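Local coordinates for protein exoribonuclease II, mitochondrial (Candida glabrata, PDB 6F3H) that degrades mitochondrial RNA exonucleolytically in the 3' to 5' direction as the nuclease component of the mtEXO degradosome, at residues F398-E403 and T605-E610; D394-C399 and K546-L551; S422-H427 and H553-K558; I408-S413 and E610-T615. The protein carries 1 engineered substitution. All blocks are in the same frame, centred on the assembly; numbering follows the deposited sequence.

Followed from the N terminus, the chain first runs through 394-403, where interactions 2 and 1 begin and share F398 and C399. Next come strand 410-416, where interaction 4 starts, and strand 421-429, where interaction 3 starts. Helix 543-567 closes two loops in turn: its 546-551 part returns to 394-399, then 553-558 returns to 422-427. Helix 603-625 closes the other two, interaction 1 at 605-610 and interaction 4 at 610-615. Interaction 3 is nested inside both 1 and 4; interaction 2 crosses 3 and 4, and 1 crosses 4. Together they tie two helices to the sheet and metal-binding loop of the RNB domain, with magnesium joining interactions 1 and 4.

Interaction 1: F398-E403 and T605-E610; sequences FCIDSE and TLLVSE. With MG (magnesium ion), chain E; nucleotides of chain C.
The tight part of this contact is small and wholly apolar: I400 lies against V608, with I400 CB 3.8 Å from V608 CG2. The same methyl meets the end of the isoleucine at I400 CD1, and the two side chains lie alongside, running opposite ways. L607 adds a looser touch, its CD2 standing 4.4 Å from I400 CD1, while Y527 and V530 of helix 527-534 pack on I400 as well. V608 serves two neighbours with its two branches. CG1 lies opposite the backbone N (chi1 -176°) and comes 4.0 Å from O2' of nucleotide U4 of chain C, leaving CG2 for the isoleucine. This is the active centre of the RNB domain, where a loop and helix 603-625 meet beside the RNA. D401 grips magnesium with both carboxylate oxygens, OD1 at 1.8 Å and OD2 at 2.2 Å from the ion. O2' of the adenosine of chain C lies beside OD1, modelled too close for the bond to be weighed. D410 OD1 and two modelled waters, one of them doubtfully placed, are the other ligands. Beyond D401 the loop leaves the helix: S402 and E403 are exposed, and the E403 side chain is poorly ordered.

Interaction 2: D394-C399 and K546-L551; sequences DMPVFC and KKQLEL
Ring packing dominates where F398 meets L549. The leucine methyl CD2 sits over one face of the ring, 3.9 Å from its centroid and only 4° off the ring normal, a well-centred CH-pi contact. With CG of the phenylalanine opposite its own carbonyl carbon (chi1 -56°), the ring is carried out from the loop to the helix. Polar-to-carbon contacts come from Q548, which reaches the same ring at its edge: OE1 approaches F398 CZ to 3.7 Å, and the amide plane stands 73° from the ring plane. The glutamine also crosses P396 at about a right angle, its NE2 lying 3.9 Å from P396 CG. Within the RNB domain this pairs helix 543-567 with the loop that runs beside strand 410-416, to which F398 is joined by a backbone hydrogen bond with I412. Hydrogen bonding accounts for how the amide is held: Q548 NE2 donates to the I414 carbonyl of that strand, helping fix its rotation while OE1 stays at the ring edge.

Interaction 3: S422-H427 and H553-K558; sequences SRIHIH and HTLATK
L555 points one methyl at two residues of a strand, S422 and I424, where helix 543-567 packs on one face of the mixed sheet of the RNB domain. CD1 of the leucine does all the touching. With chi2 at 166° CD1 is anti to CA, extended toward the strand. S422 and I424 lie two apart on the strand, so both side chains emerge on the helix side. I414 of the neighbouring strand 410-416 and L505 also pack on L555, making the contact one corner of a wider apolar layer; F495 and L497 of strand 488-499 continue it past I424. The alternate residues R423 and H425 leave by the opposite face: R423 forms salt bridges with E415 and E496, and H425 ND1 is hydrogen-bonded to S494 OG. The backbones themselves stay well apart, the closest CA atoms, those of S422 and L555, being 9.3 Å from each other, and the side chains bridge that distance. CD1 of I424 lies 4.3 Å from L555 CD1. The serine hydroxyl oxygen, S422 OG, stands 4.1 Å from L555 CD1, a polar atom set against a methyl.

Interaction 4: I408-S413 and E610-T615; sequences INDGIS and EFMILT. Engineered in segment 408-413: N409 (natural residue Asp). With MG (magnesium ion), chain E; nucleotides of chain C.
I412 faces F611 as the start of strand 410-416 runs across helix 603-625 in the RNB domain. Before the strand, I408 brings its CA close to the RNA, 3.8 Å from OP1 of C6 of chain C. N409, an engineered asparagine in place of the natural aspartate, holds that same oxygen. Its backbone N donates to OP1 at 2.9 Å with an N-H...O angle of 156°, and its ND2 adds a weak bond at 3.3 Å; the amide oxygen OD1 is taken by the backbone N of M700. D410 comes next, its CG lying between the backbone N and the carbonyl carbon (chi1 59°). From there OD1 binds magnesium at 2.3 Å; the modelled approach of its CB to the selenomethionine M612 is too close to be trusted. M612 also borders the RNA, its CB 3.4 Å from O3' of U4 of chain C. I412 then points back to the helix, its CD1 4.5 Å from CD2 of the F611 ring. S413 OG is hydrogen-bonded to P396 O and to H427 NE2. The C6 phosphate is thus held from the protein side by N409 N and weakly by ND2, beside the magnesium that D410 shares with D401. That sets the linkage between the adenosine and C6 next to the metal, consistent with the site of cleavage.

Interaction 1: F398-E403 and T605-E610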
# COMPACT_ATOMS: atom_id res chain seq x y z
N PHE A 398 9.69 3.38 -28.13
CA PHE A 398 10.60 3.80 -27.07
C PHE A 398 10.16 3.29 -25.70
O PHE A 398 9.11 3.71 -25.18
CB PHE A 398 10.69 5.32 -27.06
CG PHE A 398 11.10 5.93 -28.38
CD1 PHE A 398 12.42 5.86 -28.81
CD2 PHE A 398 10.19 6.65 -29.15
CE1 PHE A 398 12.81 6.46 -30.00
CE2 PHE A 398 10.57 7.25 -30.34
CZ PHE A 398 11.88 7.16 -30.76
N CYS A 399 10.98 2.43 -25.09
CA CYS A 399 10.76 1.90 -23.74
C CYS A 399 11.77 2.54 -22.79
O CYS A 399 12.89 2.05 -22.62
CB CYS A 399 10.89 0.39 -23.73
SG CYS A 399 9.64 -0.44 -24.75
N ILE A 400 11.35 3.64 -22.17
CA ILE A 400 12.23 4.47 -21.35
C ILE A 400 12.12 3.97 -19.91
O ILE A 400 11.22 4.38 -19.18
CB ILE A 400 11.87 5.93 -21.46
CG1 ILE A 400 11.65 6.26 -22.92
CG2 ILE A 400 12.95 6.78 -20.83
CD1 ILE A 400 11.36 7.67 -23.14
N ASP A 401 13.03 3.09 -19.51
CA ASP A 401 13.06 2.54 -18.17
C ASP A 401 14.49 2.77 -17.65
O ASP A 401 15.33 3.33 -18.35
CB ASP A 401 12.59 1.07 -18.22
CG ASP A 401 11.11 0.91 -18.09
OD1 ASP A 401 10.45 1.83 -17.50
OD2 ASP A 401 10.56 -0.12 -18.58
N SER A 402 14.72 2.41 -16.39
CA SER A 402 16.06 2.44 -15.82
C SER A 402 16.88 1.23 -16.26
O SER A 402 16.37 0.25 -16.82
CB SER A 402 16.01 2.46 -14.29
OG SER A 402 15.64 3.72 -13.77
N GLU A 403 18.18 1.32 -16.01
CA GLU A 403 19.07 0.19 -16.25
C GLU A 403 18.67 -0.99 -15.39
O GLU A 403 18.72 -2.14 -15.84
CB GLU A 403 20.52 0.60 -15.99
CG GLU A 403 21.60 -0.14 -16.81
CD GLU A 403 22.96 -0.19 -16.09
OE1 GLU A 403 23.29 -1.22 -15.46
OE2 GLU A 403 23.70 0.82 -16.14
N THR A 605 11.62 11.61 -17.47
CA THR A 605 10.53 11.27 -16.55
C THR A 605 9.29 12.08 -16.87
O THR A 605 8.17 11.56 -16.85
CB THR A 605 10.94 11.48 -15.10
OG1 THR A 605 10.99 12.89 -14.84
CG2 THR A 605 12.31 10.88 -14.85
N LEU A 606 9.47 13.39 -17.08
CA LEU A 606 8.35 14.23 -17.43
C LEU A 606 7.67 13.70 -18.67
O LEU A 606 6.43 13.62 -18.74
CB LEU A 606 8.84 15.65 -17.68
CG LEU A 606 7.87 16.49 -18.52
CD1 LEU A 606 6.53 16.74 -17.81
CD2 LEU A 606 8.53 17.78 -18.94
N LEU A 607 8.46 13.32 -19.65
CA LEU A 607 7.92 12.81 -20.90
C LEU A 607 7.07 11.59 -20.64
O LEU A 607 5.86 11.60 -20.89
CB LEU A 607 9.09 12.45 -21.82
CG LEU A 607 8.92 12.07 -23.28
CD1 LEU A 607 10.28 12.05 -23.87
CD2 LEU A 607 8.26 10.71 -23.44
N VAL A 608 7.67 10.57 -20.03
CA VAL A 608 6.98 9.31 -19.83
C VAL A 608 5.75 9.52 -18.97
O VAL A 608 4.64 9.14 -19.35
CB VAL A 608 7.91 8.28 -19.19
CG1 VAL A 608 7.20 6.96 -19.08
CG2 VAL A 608 9.15 8.13 -20.01
N SER A 609 5.91 10.22 -17.85
CA SER A 609 4.82 10.33 -16.91
C SER A 609 3.61 10.98 -17.57
O SER A 609 2.50 10.43 -17.53
CB SER A 609 5.29 11.11 -15.68
OG SER A 609 5.27 12.51 -15.90
N GLU A 610 3.82 12.07 -18.30
CA GLU A 610 2.68 12.79 -18.84
C GLU A 610 1.82 11.93 -19.72
O GLU A 610 0.60 12.13 -19.80
CB GLU A 610 3.15 14.01 -19.60
CG GLU A 610 3.30 15.14 -18.65
CD GLU A 610 2.08 15.27 -17.73
OE1 GLU A 610 0.91 15.11 -18.18
OE2 GLU A 610 2.30 15.47 -16.51
MG MG E . 9.15 1.56 -18.70
P A C 5 3.23 4.24 -14.77
OP1 A C 5 2.55 3.59 -15.91
OP2 A C 5 2.74 3.98 -13.39
O5' A C 5 4.74 3.79 -14.83
C5' A C 5 5.48 4.01 -16.01
C4' A C 5 6.96 3.89 -15.78
O4' A C 5 7.41 4.91 -14.87
C3' A C 5 7.45 2.59 -15.16
O3' A C 5 7.58 1.56 -16.11
C2' A C 5 8.77 3.01 -14.55
O2' A C 5 9.76 3.13 -15.57
C1' A C 5 8.42 4.40 -14.04
N9 A C 5 7.86 4.30 -12.70
C8 A C 5 6.55 4.21 -12.31
N7 A C 5 6.40 4.08 -11.01
C5 A C 5 7.71 4.06 -10.56
C6 A C 5 8.25 3.96 -9.28
N6 A C 5 7.50 3.84 -8.18
N1 A C 5 9.60 3.98 -9.20
C2 A C 5 10.34 4.11 -10.31
N3 A C 5 9.95 4.22 -11.58
C4 A C 5 8.62 4.19 -11.60
P U C 4 0.47 7.18 -11.43
OP1 U C 4 -0.52 6.52 -12.30
OP2 U C 4 0.84 6.57 -10.14
O5' U C 4 1.78 7.27 -12.27
C5' U C 4 1.79 8.06 -13.43
C4' U C 4 3.16 8.04 -14.01
O4' U C 4 4.04 8.82 -13.17
C3' U C 4 3.79 6.67 -14.01
O3' U C 4 3.32 5.82 -15.03
C2' U C 4 5.27 7.01 -14.09
O2' U C 4 5.63 7.40 -15.40
C1' U C 4 5.33 8.24 -13.18
N1 U C 4 5.71 7.88 -11.80
C2 U C 4 7.06 7.87 -11.53
O2 U C 4 7.90 8.16 -12.36
N3 U C 4 7.40 7.52 -10.26
C4 U C 4 6.53 7.17 -9.25
O4 U C 4 7.01 6.88 -8.15
C5 U C 4 5.14 7.20 -9.60
C6 U C 4 4.78 7.54 -10.84
P C C 6 6.98 0.12 -15.81
OP1 C C 6 7.22 -0.71 -17.00
OP2 C C 6 5.64 0.27 -15.24
O5' C C 6 7.99 -0.46 -14.75
C5' C C 6 9.38 -0.44 -15.02
C4' C C 6 10.21 -0.78 -13.80
O4' C C 6 10.18 0.30 -12.83
C3' C C 6 9.78 -1.98 -12.99
O3' C C 6 10.09 -3.22 -13.60
C2' C C 6 10.54 -1.75 -11.72
O2' C C 6 11.91 -1.97 -11.98
C1' C C 6 10.36 -0.24 -11.54
N1 C C 6 9.21 0.08 -10.66
C2 C C 6 9.42 0.08 -9.26
O2 C C 6 10.55 -0.15 -8.82
N3 C C 6 8.45 0.34 -8.36
C4 C C 6 7.25 0.59 -8.82
N4 C C 6 6.31 0.85 -7.90
C5 C C 6 6.97 0.60 -10.23
C6 C C 6 7.95 0.34 -11.11
O HOH W 1 8.46 3.29 -19.32
O HOH W 2 8.40 0.76 -20.35

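Interaction 2: D394-C399 and K546-L551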
# COMPACT_ATOMS: atom_id res chain seq x y z
N ASP A 394 7.93 -1.76 -38.45
CA ASP A 394 9.25 -1.34 -38.03
C ASP A 394 9.18 0.00 -37.36
O ASP A 394 10.21 0.56 -36.98
CB ASP A 394 10.19 -1.28 -39.24
CG ASP A 394 11.64 -1.25 -38.84
OD1 ASP A 394 12.08 -2.22 -38.19
OD2 ASP A 394 12.35 -0.28 -39.20
N MSE A 395 7.98 0.53 -37.23
CA MSE A 395 7.80 1.71 -36.44
C MSE A 395 8.48 1.54 -35.10
O MSE A 395 8.28 0.52 -34.42
CB MSE A 395 6.33 1.97 -36.25
CG MSE A 395 6.07 2.99 -35.22
SE MSE A 395 4.18 3.12 -34.85
CE MSE A 395 4.04 5.07 -34.75
N PRO A 396 9.29 2.54 -34.74
CA PRO A 396 10.11 2.45 -33.52
C PRO A 396 9.32 2.78 -32.28
O PRO A 396 8.55 3.75 -32.22
CB PRO A 396 11.20 3.51 -33.74
CG PRO A 396 10.65 4.42 -34.75
CD PRO A 396 9.40 3.85 -35.37
N VAL A 397 9.57 1.97 -31.25
CA VAL A 397 8.89 2.02 -29.96
C VAL A 397 9.91 2.31 -28.88
O VAL A 397 10.82 1.50 -28.66
CB VAL A 397 8.21 0.70 -29.64
CG1 VAL A 397 7.42 0.83 -28.40
CG2 VAL A 397 7.33 0.33 -30.81
N PHE A 398 9.69 3.38 -28.13
CA PHE A 398 10.60 3.80 -27.07
C PHE A 398 10.16 3.29 -25.70
O PHE A 398 9.11 3.71 -25.18
CB PHE A 398 10.69 5.32 -27.06
CG PHE A 398 11.10 5.93 -28.38
CD1 PHE A 398 12.42 5.86 -28.81
CD2 PHE A 398 10.19 6.65 -29.15
CE1 PHE A 398 12.81 6.46 -30.00
CE2 PHE A 398 10.57 7.25 -30.34
CZ PHE A 398 11.88 7.16 -30.76
N CYS A 399 10.98 2.43 -25.09
CA CYS A 399 10.76 1.90 -23.74
C CYS A 399 11.77 2.54 -22.79
O CYS A 399 12.89 2.05 -22.62
CB CYS A 399 10.89 0.39 -23.73
SG CYS A 399 9.64 -0.44 -24.75
N LYS A 546 15.87 10.64 -32.78
CA LYS A 546 16.14 11.75 -31.87
C LYS A 546 15.07 12.84 -32.00
O LYS A 546 14.65 13.43 -31.00
CB LYS A 546 17.54 12.31 -32.12
CG LYS A 546 17.78 13.69 -31.53
CD LYS A 546 19.27 14.05 -31.48
CE LYS A 546 19.47 15.52 -31.06
NZ LYS A 546 20.90 15.91 -30.77
N LYS A 547 14.59 13.11 -33.22
CA LYS A 547 13.57 14.16 -33.31
C LYS A 547 12.21 13.69 -32.80
O LYS A 547 11.44 14.51 -32.31
CB LYS A 547 13.50 14.74 -34.73
CG LYS A 547 12.27 15.65 -35.02
CD LYS A 547 12.12 16.95 -34.20
CE LYS A 547 13.40 17.83 -34.12
NZ LYS A 547 13.14 19.03 -33.25
N GLN A 548 11.91 12.39 -32.83
CA GLN A 548 10.62 12.00 -32.27
C GLN A 548 10.59 12.26 -30.77
O GLN A 548 9.56 12.68 -30.21
CB GLN A 548 10.35 10.53 -32.56
CG GLN A 548 10.09 10.20 -34.00
CD GLN A 548 10.32 8.73 -34.31
OE1 GLN A 548 11.45 8.26 -34.27
NE2 GLN A 548 9.23 8.00 -34.56
N LEU A 549 11.73 12.09 -30.11
CA LEU A 549 11.83 12.39 -28.69
C LEU A 549 11.63 13.87 -28.40
O LEU A 549 10.90 14.23 -27.48
CB LEU A 549 13.19 11.93 -28.18
CG LEU A 549 13.44 10.43 -28.34
CD1 LEU A 549 14.83 10.09 -27.90
CD2 LEU A 549 12.48 9.66 -27.49
N GLU A 550 12.31 14.76 -29.14
CA GLU A 550 12.13 16.18 -28.86
C GLU A 550 10.69 16.56 -29.05
O GLU A 550 10.13 17.35 -28.29
CB GLU A 550 13.04 17.04 -29.73
CG GLU A 550 14.46 16.55 -29.78
CD GLU A 550 15.32 17.38 -30.70
OE1 GLU A 550 14.77 18.30 -31.36
OE2 GLU A 550 16.55 17.12 -30.74
N LEU A 551 10.07 15.97 -30.05
CA LEU A 551 8.67 16.23 -30.29
C LEU A 551 7.84 15.74 -29.13
O LEU A 551 6.95 16.45 -28.65
CB LEU A 551 8.24 15.57 -31.59
CG LEU A 551 6.88 16.00 -32.08
CD1 LEU A 551 6.63 17.50 -31.88
CD2 LEU A 551 6.83 15.61 -33.53

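Interaction 3: S422-H427 and H553-K558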
# COMPACT_ATOMS: atom_id res chain seq x y z
N SER A 422 0.10 15.42 -34.51
CA SER A 422 0.92 14.24 -34.29
C SER A 422 0.03 13.08 -33.86
O SER A 422 -0.98 13.28 -33.17
CB SER A 422 1.99 14.47 -33.21
OG SER A 422 2.50 15.79 -33.22
N ARG A 423 0.40 11.87 -34.25
CA ARG A 423 -0.32 10.70 -33.80
C ARG A 423 0.55 9.91 -32.85
O ARG A 423 1.75 9.71 -33.10
CB ARG A 423 -0.75 9.78 -34.94
CG ARG A 423 -1.36 8.49 -34.41
CD ARG A 423 -1.85 7.55 -35.48
NE ARG A 423 -2.57 8.24 -36.53
CZ ARG A 423 -2.29 8.12 -37.83
NH1 ARG A 423 -1.30 7.33 -38.22
NH2 ARG A 423 -3.00 8.79 -38.73
N ILE A 424 -0.06 9.46 -31.76
CA ILE A 424 0.64 8.82 -30.67
C ILE A 424 0.14 7.41 -30.44
O ILE A 424 -1.07 7.15 -30.48
CB ILE A 424 0.50 9.64 -29.39
CG1 ILE A 424 0.71 11.10 -29.77
CG2 ILE A 424 1.46 9.12 -28.39
CD1 ILE A 424 2.14 11.40 -30.20
N HIS A 425 1.08 6.52 -30.17
CA HIS A 425 0.79 5.12 -29.91
C HIS A 425 1.46 4.72 -28.62
O HIS A 425 2.68 4.86 -28.48
CB HIS A 425 1.28 4.25 -31.04
CG HIS A 425 0.63 4.57 -32.35
ND1 HIS A 425 -0.56 4.00 -32.74
CD2 HIS A 425 1.02 5.39 -33.35
CE1 HIS A 425 -0.88 4.46 -33.94
NE2 HIS A 425 0.06 5.30 -34.33
N ILE A 426 0.67 4.19 -27.71
CA ILE A 426 1.15 3.72 -26.43
C ILE A 426 0.95 2.23 -26.43
O ILE A 426 -0.18 1.74 -26.43
CB ILE A 426 0.39 4.36 -25.28
CG1 ILE A 426 0.21 5.83 -25.61
CG2 ILE A 426 1.17 4.19 -24.00
CD1 ILE A 426 1.54 6.55 -25.67
N HIS A 427 2.06 1.52 -26.43
CA HIS A 427 2.02 0.07 -26.53
C HIS A 427 2.29 -0.48 -25.16
O HIS A 427 3.36 -0.27 -24.59
CB HIS A 427 3.03 -0.45 -27.53
CG HIS A 427 3.07 0.36 -28.77
ND1 HIS A 427 2.05 0.34 -29.69
CD2 HIS A 427 4.02 1.19 -29.26
CE1 HIS A 427 2.35 1.16 -30.68
NE2 HIS A 427 3.54 1.68 -30.45
N HIS A 553 8.81 15.26 -26.01
CA HIS A 553 9.06 16.07 -24.83
C HIS A 553 8.32 17.40 -24.90
O HIS A 553 7.75 17.86 -23.91
CB HIS A 553 10.56 16.28 -24.66
CG HIS A 553 10.91 17.26 -23.58
ND1 HIS A 553 11.30 18.55 -23.85
CD2 HIS A 553 10.92 17.13 -22.23
CE1 HIS A 553 11.55 19.17 -22.71
NE2 HIS A 553 11.32 18.33 -21.71
N THR A 554 8.32 18.04 -26.07
CA THR A 554 7.62 19.31 -26.18
C THR A 554 6.11 19.13 -26.05
O THR A 554 5.42 20.02 -25.56
CB THR A 554 7.99 19.97 -27.50
OG1 THR A 554 7.86 18.98 -28.52
CG2 THR A 554 9.46 20.43 -27.46
N LEU A 555 5.60 17.96 -26.45
CA LEU A 555 4.18 17.69 -26.28
C LEU A 555 3.81 17.52 -24.82
O LEU A 555 2.79 18.06 -24.36
CB LEU A 555 3.80 16.43 -27.06
CG LEU A 555 3.70 16.62 -28.57
CD1 LEU A 555 3.67 15.30 -29.29
CD2 LEU A 555 2.44 17.39 -28.84
N ALA A 556 4.63 16.80 -24.06
CA ALA A 556 4.34 16.62 -22.64
C ALA A 556 4.30 17.95 -21.92
O ALA A 556 3.39 18.20 -21.13
CB ALA A 556 5.38 15.71 -22.00
N THR A 557 5.25 18.84 -22.23
CA THR A 557 5.28 20.12 -21.53
C THR A 557 3.93 20.81 -21.65
O THR A 557 3.40 21.33 -20.66
CB THR A 557 6.40 20.99 -22.11
OG1 THR A 557 7.67 20.37 -21.84
CG2 THR A 557 6.40 22.38 -21.48
N LYS A 558 3.30 20.72 -22.81
CA LYS A 558 2.02 21.37 -22.96
C LYS A 558 0.92 20.57 -22.31
O LYS A 558 -0.07 21.15 -21.84
CB LYS A 558 1.72 21.59 -24.43
CG LYS A 558 2.87 22.28 -25.13
CD LYS A 558 2.39 23.10 -26.30
CE LYS A 558 2.30 22.28 -27.55
NZ LYS A 558 3.64 22.19 -28.20

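Interaction 4: I408-S413 and E610-T615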
# COMPACT_ATOMS: atom_id res chain seq x y z
N ILE A 408 8.99 -4.46 -18.21
CA ILE A 408 8.81 -3.37 -19.16
C ILE A 408 7.37 -3.45 -19.63
O ILE A 408 7.03 -4.34 -20.42
CB ILE A 408 9.79 -3.49 -20.34
CG1 ILE A 408 11.13 -4.05 -19.85
CG2 ILE A 408 10.02 -2.14 -21.00
CD1 ILE A 408 11.80 -3.21 -18.77
N ASN A 409 6.53 -2.51 -19.16
CA ASN A 409 5.09 -2.53 -19.42
C ASN A 409 4.68 -1.57 -20.52
O ASN A 409 3.57 -1.71 -21.06
CB ASN A 409 4.30 -2.10 -18.15
CG ASN A 409 4.23 -3.16 -17.05
OD1 ASN A 409 3.45 -4.11 -17.13
ND2 ASN A 409 5.00 -2.95 -15.99
N ASP A 410 5.55 -0.65 -20.92
CA ASP A 410 5.19 0.54 -21.67
C ASP A 410 6.16 0.85 -22.81
O ASP A 410 7.38 0.71 -22.66
CB ASP A 410 5.19 1.73 -20.71
CG ASP A 410 6.56 1.93 -20.02
OD1 ASP A 410 7.30 0.94 -19.85
OD2 ASP A 410 6.88 3.04 -19.55
N GLY A 411 5.62 1.33 -23.93
CA GLY A 411 6.43 1.95 -24.97
C GLY A 411 5.66 3.08 -25.62
O GLY A 411 4.43 3.09 -25.61
N ILE A 412 6.39 4.02 -26.20
CA ILE A 412 5.80 5.18 -26.87
C ILE A 412 6.24 5.24 -28.33
O ILE A 412 7.41 5.02 -28.65
CB ILE A 412 6.18 6.49 -26.18
CG1 ILE A 412 6.14 6.31 -24.67
CG2 ILE A 412 5.27 7.61 -26.60
CD1 ILE A 412 6.58 7.54 -23.95
N SER A 413 5.30 5.62 -29.20
CA SER A 413 5.57 5.80 -30.62
C SER A 413 4.83 7.04 -31.08
O SER A 413 3.70 7.27 -30.66
CB SER A 413 5.14 4.58 -31.42
OG SER A 413 5.90 3.45 -31.03
N GLU A 610 3.82 12.07 -18.30
CA GLU A 610 2.68 12.79 -18.84
C GLU A 610 1.82 11.93 -19.72
O GLU A 610 0.60 12.13 -19.80
CB GLU A 610 3.15 14.01 -19.60
CG GLU A 610 3.30 15.14 -18.65
CD GLU A 610 2.08 15.27 -17.73
OE1 GLU A 610 0.91 15.11 -18.18
OE2 GLU A 610 2.30 15.47 -16.51
N PHE A 611 2.44 10.99 -20.40
CA PHE A 611 1.70 10.18 -21.34
C PHE A 611 0.91 9.08 -20.65
O PHE A 611 -0.22 8.80 -21.03
CB PHE A 611 2.69 9.65 -22.37
CG PHE A 611 3.10 10.70 -23.37
CD1 PHE A 611 2.21 11.13 -24.35
CD2 PHE A 611 4.32 11.33 -23.26
CE1 PHE A 611 2.57 12.12 -25.25
CE2 PHE A 611 4.68 12.34 -24.15
CZ PHE A 611 3.81 12.73 -25.15
N MSE A 612 1.47 8.49 -19.59
CA MSE A 612 0.79 7.43 -18.87
C MSE A 612 -0.41 7.94 -18.18
O MSE A 612 -1.48 7.34 -18.26
CB MSE A 612 1.72 6.83 -17.86
CG MSE A 612 3.05 6.54 -18.48
SE MSE A 612 2.93 5.18 -19.88
CE MSE A 612 3.57 3.70 -18.79
N ILE A 613 -0.21 9.06 -17.50
CA ILE A 613 -1.33 9.82 -16.95
C ILE A 613 -2.42 9.98 -18.00
O ILE A 613 -3.61 9.73 -17.75
CB ILE A 613 -0.84 11.18 -16.45
CG1 ILE A 613 0.29 10.99 -15.45
CG2 ILE A 613 -2.01 12.02 -15.97
CD1 ILE A 613 0.73 12.26 -14.82
N LEU A 614 -2.02 10.39 -19.19
CA LEU A 614 -3.03 10.68 -20.19
C LEU A 614 -3.71 9.40 -20.65
O LEU A 614 -4.94 9.32 -20.68
CB LEU A 614 -2.40 11.39 -21.36
CG LEU A 614 -3.47 11.49 -22.45
CD1 LEU A 614 -4.65 12.33 -21.96
CD2 LEU A 614 -2.86 12.03 -23.72
N THR A 615 -2.91 8.38 -20.95
CA THR A 615 -3.45 7.08 -21.32
C THR A 615 -4.45 6.58 -20.30
O THR A 615 -5.50 6.05 -20.65
CB THR A 615 -2.32 6.07 -21.38
OG1 THR A 615 -1.26 6.60 -22.18
CG2 THR A 615 -2.81 4.76 -21.93
MG MG E . 9.15 1.56 -18.70
P C C 6 6.98 0.12 -15.81
OP1 C C 6 7.22 -0.71 -17.00
OP2 C C 6 5.64 0.27 -15.24
O5' C C 6 7.99 -0.46 -14.75
C5' C C 6 9.38 -0.44 -15.02
C4' C C 6 10.21 -0.78 -13.80
O4' C C 6 10.18 0.30 -12.83
C3' C C 6 9.78 -1.98 -12.99
O3' C C 6 10.09 -3.22 -13.60
C2' C C 6 10.54 -1.75 -11.72
O2' C C 6 11.91 -1.97 -11.98
C1' C C 6 10.36 -0.24 -11.54
N1 C C 6 9.21 0.08 -10.66
C2 C C 6 9.42 0.08 -9.26
O2 C C 6 10.55 -0.15 -8.82
N3 C C 6 8.45 0.34 -8.36
C4 C C 6 7.25 0.59 -8.82
N4 C C 6 6.31 0.85 -7.90
C5 C C 6 6.97 0.60 -10.23
C6 C C 6 7.95 0.34 -11.11
P A C 5 3.23 4.24 -14.77
OP1 A C 5 2.55 3.59 -15.91
OP2 A C 5 2.74 3.98 -13.39
O5' A C 5 4.74 3.79 -14.83
C5' A C 5 5.48 4.01 -16.01
C4' A C 5 6.96 3.89 -15.78
O4' A C 5 7.41 4.91 -14.87
C3' A C 5 7.45 2.59 -15.16
O3' A C 5 7.58 1.56 -16.11
C2' A C 5 8.77 3.01 -14.55
O2' A C 5 9.76 3.13 -15.57
C1' A C 5 8.42 4.40 -14.04
N9 A C 5 7.86 4.30 -12.70
C8 A C 5 6.55 4.21 -12.31
N7 A C 5 6.40 4.08 -11.01
C5 A C 5 7.71 4.06 -10.56
C6 A C 5 8.25 3.96 -9.28
N6 A C 5 7.50 3.84 -8.18
N1 A C 5 9.60 3.98 -9.20
C2 A C 5 10.34 4.11 -10.31
N3 A C 5 9.95 4.22 -11.58
C4 A C 5 8.62 4.19 -11.60
P U C 4 0.47 7.18 -11.43
OP1 U C 4 -0.52 6.52 -12.30
OP2 U C 4 0.84 6.57 -10.14
O5' U C 4 1.78 7.27 -12.27
C5' U C 4 1.79 8.06 -13.43
C4' U C 4 3.16 8.04 -14.01
O4' U C 4 4.04 8.82 -13.17
C3' U C 4 3.79 6.67 -14.01
O3' U C 4 3.32 5.82 -15.03
C2' U C 4 5.27 7.01 -14.09
O2' U C 4 5.63 7.40 -15.40
C1' U C 4 5.33 8.24 -13.18
N1 U C 4 5.71 7.88 -11.80
C2 U C 4 7.06 7.87 -11.53
O2 U C 4 7.90 8.16 -12.36
N3 U C 4 7.40 7.52 -10.26
C4 U C 4 6.53 7.17 -9.25
O4 U C 4 7.01 6.88 -8.15
C5 U C 4 5.14 7.20 -9.60
C6 U C 4 4.78 7.54 -10.84
O HOH W 1 8.46 3.29 -19.32
O HOH W 2 8.40 0.76 -20.35